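Local coordinates for Non-canonical purine NTP pyrophosphatase (Coxiella burnetii, PDB 3TQU) that hydrolyses non-canonical purine nucleoside triphosphates such as XTP, dITP and ITP to their monophosphates and diphosphate, probably cleansing the nucleotide pool, at the interface of chains A and B. Sequence-based numbering; all coordinates share one arbitrary frame. Chains: chain A/B, Non-canonical purine NTP pyrophosphatase.

Contact 1: the interface of chains A and B. Residues chain A 54, 128, 133-134, 136; chain B 47-49.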
# COMPACT_ATOMS: atom_id res chain seq x y z
N ILE A 54 -4.59 -4.72 -5.39
CA ILE A 54 -3.71 -5.89 -5.45
C ILE A 54 -4.44 -7.11 -5.99
O ILE A 54 -3.91 -7.84 -6.84
CB ILE A 54 -3.10 -6.20 -4.07
CG1 ILE A 54 -2.06 -5.14 -3.72
CG2 ILE A 54 -2.46 -7.57 -4.07
CD1 ILE A 54 -1.61 -5.17 -2.28
N MSE A 128 2.25 -5.00 -10.07
CA MSE A 128 2.88 -6.27 -9.70
C MSE A 128 3.82 -6.74 -10.81
O MSE A 128 3.46 -6.72 -11.98
CB MSE A 128 1.82 -7.34 -9.47
CG MSE A 128 0.81 -7.01 -8.38
SE MSE A 128 1.32 -7.76 -6.67
CE MSE A 128 1.00 -9.65 -7.05
N ASP A 133 4.66 -11.57 -6.73
CA ASP A 133 5.31 -10.37 -6.20
C ASP A 133 4.73 -10.00 -4.83
O ASP A 133 3.54 -9.70 -4.70
CB ASP A 133 5.13 -9.20 -7.17
CG ASP A 133 5.96 -7.98 -6.79
OD1 ASP A 133 6.55 -7.95 -5.70
OD2 ASP A 133 6.01 -7.03 -7.61
N PRO A 134 5.58 -10.03 -3.78
CA PRO A 134 5.15 -9.72 -2.42
C PRO A 134 5.27 -8.23 -2.09
O PRO A 134 4.80 -7.80 -1.04
CB PRO A 134 6.14 -10.51 -1.57
CG PRO A 134 7.40 -10.46 -2.37
CD PRO A 134 6.97 -10.52 -3.82
N PRO A 136 4.53 -5.19 -4.32
CA PRO A 136 4.09 -4.40 -5.47
C PRO A 136 4.33 -2.92 -5.23
O PRO A 136 4.34 -2.48 -4.08
CB PRO A 136 2.59 -4.68 -5.53
CG PRO A 136 2.21 -5.07 -4.14
CD PRO A 136 3.40 -5.84 -3.63
N SER B 47 -0.33 -12.55 0.35
CA SER B 47 0.81 -12.90 -0.48
C SER B 47 1.72 -11.69 -0.64
O SER B 47 2.73 -11.75 -1.34
CB SER B 47 0.36 -13.43 -1.84
OG SER B 47 -0.20 -12.40 -2.64
N THR B 48 1.34 -10.58 0.00
CA THR B 48 2.16 -9.37 -0.02
C THR B 48 2.33 -8.83 1.40
O THR B 48 1.48 -9.06 2.27
CB THR B 48 1.53 -8.27 -0.89
OG1 THR B 48 0.27 -7.86 -0.32
CG2 THR B 48 1.30 -8.77 -2.32
N PHE B 49 3.44 -8.13 1.64
CA PHE B 49 3.68 -7.53 2.95
C PHE B 49 2.56 -6.58 3.33
O PHE B 49 2.11 -6.55 4.48
CB PHE B 49 5.02 -6.78 2.96
CG PHE B 49 6.19 -7.62 2.54
CD1 PHE B 49 6.56 -8.75 3.26
CD2 PHE B 49 6.94 -7.28 1.43
CE1 PHE B 49 7.64 -9.52 2.88
CE2 PHE B 49 8.02 -8.04 1.03
CZ PHE B 49 8.37 -9.17 1.76
O HOH W 1 1.75 -11.93 -4.49
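B:Thr48 pushes its side chain against the A:Asp133–A:Pro136 loop of the partner subunit, in the homodimer interface of this HAM1-family pyrophosphatase. The threonine sits just ahead of helix 49-64, and its two branches do different jobs. The methyl CG2 of B:Thr48 goes into chain A: it lies 3.4 Å from the backbone carbonyl O of A:Asp133 and 3.8 Å from the ring carbon CD of A:Pro136. The threonine side chain and the A:Pro136 ring cross at about a right angle, and the methyl meets the ring at CD. Further in, the selenium of selenomethionine A:Met128, at the end of strand 118-128, is a looser neighbour.

The hydroxyl branch turns another way. With chi1 at 64°, OG1 stands between the backbone N and the carbonyl carbon, while CG2 lies opposite the carbonyl carbon. B:Thr48 OG1 thereby passes the CD1 methyl of A:Ile54 at 3.8 Å. These two side chains run past one another in opposite directions.

A:Pro134 supplies a direct polar link. The carbonyl O of A:Pro134 accepts a hydrogen bond from the backbone N of B:Phe49 at 3.0 Å, with 157° at the hydrogen and the donor in the carbonyl plane. The bond gives the N-terminal amide of helix 49-64 an acceptor from the other subunit. A:Pro134 O also sits to one side of the B:Phe49 ring plane, just beyond the CD2 rim and 3.3 Å from B:Phe49 CD2. Further round the ring, B:Phe49 CE2 reaches the pyrrolidine carbon CB of A:Pro134 at 4.1 Å.

On the far side of B:Thr48, B:Ser47 joins chain A through water. The hydroxyl OG of B:Ser47 is 2.7 Å from water 1, which also pairs with the backbone O of A:Asp133; the further contact from this water to the B:Ser47 carbonyl is weak.

Contact 2: the interface of chains A and B. Residues chain A 47-48, 50-51; chain B 54, 58, 128, 136.
The guanidinium of B:Arg58 meets the carboxylate of A:Glu51 end-on, an intersubunit salt bridge between the 49-64 helices of the HAM1-family dimer. B:Arg58 NH2 donates to A:Glu51 OE1 at 2.7 Å, nearly straight at 171°, and B:Arg58 NH1 donates to A:Glu51 OE2 at 3.1 Å. Both carboxylate oxygens are met on their syn side and lie close to the guanidinium plane; the two flat groups are tilted 27° apart. A bend at chi3 (-59°) in the otherwise extended arginine chain turns its end toward the glutamate.

A:Glu51 is also steadied from its own chain. A:Thr48 OG1 donates to A:Glu51 OE1 at 2.8 Å from the anti side, on the same face of the carboxylate as the arginine nitrogen, and in turn accepts from the backbone N of A:Glu51 at 3.1 Å. OE1 thus accepts from both the arginine and the threonine hydroxyl, with weaker backbone approaches from A:Ser47 N and A:Thr48 N, which probably favours the charged carboxylate and limits its rotation.

B:Ile54 packs beneath this pair. The CG2 methyl of B:Ile54 lies under one face of the B:Arg58 guanidinium, 3.4 Å from the plane and toward the rim, and also touches the A:Glu51 carboxyl carbon. B:Ile54 CD1 runs tip to tip into A:Val50 CG1 at 3.3 Å, a tight fit. Beside them, A:Thr48 CG2 rests on B:Pro136 CD at 3.8 Å, while A:Ser47 CB lies against the arginine head.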
# COMPACT_ATOMS: atom_id res chain seq x y z
N SER A 47 -11.49 -4.74 1.95
CA SER A 47 -12.11 -3.65 2.69
C SER A 47 -11.32 -2.35 2.56
O SER A 47 -11.74 -1.31 3.06
CB SER A 47 -12.27 -4.02 4.17
OG SER A 47 -13.23 -5.07 4.29
N THR A 48 -10.19 -2.41 1.86
CA THR A 48 -9.41 -1.22 1.53
C THR A 48 -9.18 -1.16 0.02
O THR A 48 -9.16 -2.19 -0.65
CB THR A 48 -8.03 -1.24 2.20
OG1 THR A 48 -7.28 -2.37 1.72
CG2 THR A 48 -8.16 -1.32 3.71
N VAL A 50 -6.41 -0.49 -1.43
CA VAL A 50 -5.15 -1.15 -1.74
C VAL A 50 -5.33 -2.67 -1.89
O VAL A 50 -4.74 -3.28 -2.77
CB VAL A 50 -4.06 -0.83 -0.70
CG1 VAL A 50 -4.49 -1.28 0.68
CG2 VAL A 50 -2.75 -1.49 -1.09
N GLU A 51 -6.16 -3.26 -1.04
CA GLU A 51 -6.44 -4.69 -1.14
C GLU A 51 -7.10 -5.07 -2.47
O GLU A 51 -6.77 -6.09 -3.08
CB GLU A 51 -7.31 -5.17 0.03
CG GLU A 51 -6.53 -5.35 1.32
CD GLU A 51 -7.42 -5.60 2.52
OE1 GLU A 51 -8.29 -4.75 2.79
OE2 GLU A 51 -7.25 -6.64 3.19
N ILE B 54 -1.92 -4.89 6.81
CA ILE B 54 -3.31 -4.47 6.94
C ILE B 54 -4.12 -5.44 7.78
O ILE B 54 -4.90 -5.03 8.65
CB ILE B 54 -3.96 -4.30 5.56
CG1 ILE B 54 -3.36 -3.09 4.84
CG2 ILE B 54 -5.47 -4.14 5.70
CD1 ILE B 54 -3.74 -2.99 3.39
N ARG B 58 -5.74 -4.01 11.05
CA ARG B 58 -7.19 -4.10 11.11
C ARG B 58 -7.66 -4.88 12.33
O ARG B 58 -8.61 -4.47 13.01
CB ARG B 58 -7.71 -4.76 9.83
CG ARG B 58 -9.14 -5.28 9.93
CD ARG B 58 -9.55 -5.91 8.60
NE ARG B 58 -9.47 -4.95 7.52
CZ ARG B 58 -9.02 -5.23 6.30
NH1 ARG B 58 -8.60 -6.45 6.00
NH2 ARG B 58 -8.98 -4.28 5.38
N MSE B 128 -4.06 2.18 10.48
CA MSE B 128 -5.51 2.17 10.29
C MSE B 128 -6.22 3.03 11.34
O MSE B 128 -5.97 2.87 12.53
CB MSE B 128 -6.04 0.73 10.38
CG MSE B 128 -5.54 -0.21 9.29
SE MSE B 128 -6.68 -0.23 7.70
CE MSE B 128 -8.28 -1.07 8.45
N PRO B 136 -5.88 3.18 4.58
CA PRO B 136 -4.83 3.29 5.60
C PRO B 136 -3.59 3.94 5.03
O PRO B 136 -3.34 3.85 3.82
CB PRO B 136 -4.54 1.83 5.95
CG PRO B 136 -4.87 1.07 4.72
CD PRO B 136 -6.09 1.78 4.16

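Contact 1 and contact 2 lie about 14 Å apart, between the centres of their C-alpha atoms, and use much the same pieces with the chains exchanged. Ser47, Thr48, Ile54, Met128 and Pro136 occur in both, Thr48 being given by B in contact 1 and by A in contact 2. Two-fold symmetry therefore sets each beside the twin of the other, and helix 49-64 takes part from both subunits in both. The centre of contact 2 is about 10 Å from A:Asp72, the probable catalytic residue, and that of contact 1 about 14 Å, near the active site; the structure alone shows no influence on catalysis.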